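Side-chain contact in UDP-N-Acetylenolpyruvylglucosamine Reductase (Thermus caldophilus, PDB 2GQT), which uses FAD and NADPH to reduce UDP-N-acetylenolpyruvylglucosamine to UDP-N-acetylmuramate, a step in building the peptidoglycan of the bacterial cell wall: residues Ile63-Ala66 / Gly67-Thr71. Sequence-based numbering, arbitrary orientation.
Sequences IRLA and GEFQT
F69 folds back on L65 as the chain leaves its strand and turns. Their beta carbons meet first, L65 CB 3.7 Å from F69 CB, and the two side chains then run on slantwise. L65 CD2 reaches over one face of the ring toward its rim, 4.1 Å from F69 CD1. The opposite face is taken by the chain of E68, whose CG sits 3.9 Å above the ring plane, over its centre, so the phenyl is sandwiched between two aliphatic groups. At the ring edge lies the carbonyl of A66, with O 3.3 Å from F69 CD1. F69 keeps CG beside its own backbone N, opposite the carbonyl carbon (chi1 -56°), which is how the ring lands between these neighbours. Cutting F69 back to an alanine takes away the ring, and is likely to leave L65 CD2 and E68 CG each facing a gap.

What brings F69 round is the backbone: its N donates to A66 O at 2.9 Å. This bond closes a type II' beta-turn over A66-F69, with G67 in its second place at a positive phi of 55°. The next bond, Q70 N to G67 O at 3.0 Å, spans the short 3-10 turn at 68-69. On the outer side, Q70 stretches its extended chain back along A66, and NE2 comes to 3.3 Å from A66 CB, a contact without a hydrogen bond.

The turn closes off strand 61-65 of the FAD-binding domain. L65 also packs on L34 of helix 31-37 and touches the FAD itself, while F69 rests on V28 of strand 22-28 and T163 of strand 161-171. From that last strand R164 forms a salt bridge with E68 OE2, tying the turn to the neighbouring antiparallel sheet.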
loop_
_atom_site.group_PDB
_atom_site.type_symbol
_atom_site.label_atom_id
_atom_site.label_comp_id
_atom_site.label_asym_id
_atom_site.label_seq_id
_atom_site.Cartn_x
_atom_site.Cartn_y
_atom_site.Cartn_z
ATOM N N ILE A 63 7.267 7.589 10.320
ATOM C CA ILE A 63 6.058 7.818 11.096
ATOM C C ILE A 63 4.991 6.771 10.782
ATOM O O ILE A 63 4.688 6.507 9.609
ATOM C CB ILE A 63 5.497 9.226 10.830
ATOM C CG1 ILE A 63 6.497 10.295 11.287
ATOM C CG2 ILE A 63 4.156 9.418 11.524
ATOM C CD1 ILE A 63 6.123 11.701 10.895
ATOM N N ARG A 64 4.456 6.172 11.843
ATOM C CA ARG A 64 3.296 5.275 11.784
ATOM C C ARG A 64 2.143 5.963 12.492
ATOM O O ARG A 64 2.315 6.498 13.591
ATOM C CB ARG A 64 3.582 3.973 12.544
ATOM C CG ARG A 64 4.509 2.994 11.885
ATOM C CD ARG A 64 4.449 1.664 12.618
ATOM N NE ARG A 64 4.464 1.767 14.083
ATOM C CZ ARG A 64 4.274 0.730 14.890
ATOM N NH1 ARG A 64 4.051 -0.475 14.375
ATOM N NH2 ARG A 64 4.311 0.883 16.205
ATOM N N LEU A 65 0.963 5.912 11.885
ATOM C CA LEU A 65 -0.229 6.510 12.463
ATOM C C LEU A 65 -1.040 5.476 13.209
ATOM O O LEU A 65 -1.490 4.486 12.626
ATOM C CB LEU A 65 -1.081 7.144 11.368
ATOM C CG LEU A 65 -0.424 8.212 10.494
ATOM C CD1 LEU A 65 -1.383 8.599 9.391
ATOM C CD2 LEU A 65 -0.003 9.434 11.307
ATOM N N ALA A 66 -1.211 5.712 14.501
ATOM C CA ALA A 66 -1.986 4.815 15.345
ATOM C C ALA A 66 -2.948 5.648 16.197
ATOM O O ALA A 66 -3.288 6.766 15.815
ATOM C CB ALA A 66 -1.048 3.958 16.197
ATOM N N GLY A 67 -3.408 5.115 17.330
ATOM C CA GLY A 67 -4.284 5.874 18.226
ATOM C C GLY A 67 -5.511 6.406 17.511
ATOM O O GLY A 67 -6.239 5.654 16.870
ATOM N N GLU A 68 -5.734 7.713 17.594
ATOM C CA GLU A 68 -6.914 8.317 16.979
ATOM C C GLU A 68 -6.944 8.115 15.460
ATOM O O GLU A 68 -8.016 8.142 14.840
ATOM C CB GLU A 68 -7.005 9.804 17.319
ATOM C CG GLU A 68 -6.009 10.688 16.586
ATOM C CD GLU A 68 -6.263 12.158 16.821
ATOM O OE1 GLU A 68 -6.026 12.622 17.952
ATOM O OE2 GLU A 68 -6.677 12.852 15.869
ATOM N N PHE A 69 -5.774 7.879 14.866
ATOM C CA PHE A 69 -5.681 7.679 13.417
ATOM C C PHE A 69 -6.086 6.271 12.977
ATOM O O PHE A 69 -6.130 5.999 11.787
ATOM C CB PHE A 69 -4.284 8.047 12.910
ATOM C CG PHE A 69 -3.875 9.449 13.259
ATOM C CD1 PHE A 69 -2.925 9.676 14.243
ATOM C CD2 PHE A 69 -4.463 10.541 12.632
ATOM C CE1 PHE A 69 -2.547 10.972 14.588
ATOM C CE2 PHE A 69 -4.093 11.842 12.971
ATOM C CZ PHE A 69 -3.143 12.051 13.956
ATOM N N GLN A 70 -6.383 5.383 13.935
ATOM C CA GLN A 70 -6.835 4.013 13.649
ATOM C C GLN A 70 -8.317 3.805 14.003
ATOM O O GLN A 70 -8.864 2.703 13.869
ATOM C CB GLN A 70 -5.984 2.998 14.422
ATOM C CG GLN A 70 -4.679 2.553 13.801
ATOM C CD GLN A 70 -3.973 1.541 14.689
ATOM O OE1 GLN A 70 -3.745 0.394 14.299
ATOM N NE2 GLN A 70 -3.665 1.954 15.909
ATOM N N THR A 71 -8.977 4.843 14.479
ATOM C CA THR A 71 -10.400 4.716 14.730
ATOM C C THR A 71 -11.192 5.134 13.488
ATOM O O THR A 71 -10.692 5.888 12.636
ATOM C CB THR A 71 -10.846 5.506 15.959
ATOM O OG1 THR A 71 -10.638 6.886 15.715
ATOM C CG2 THR A 71 -10.044 5.106 17.190
#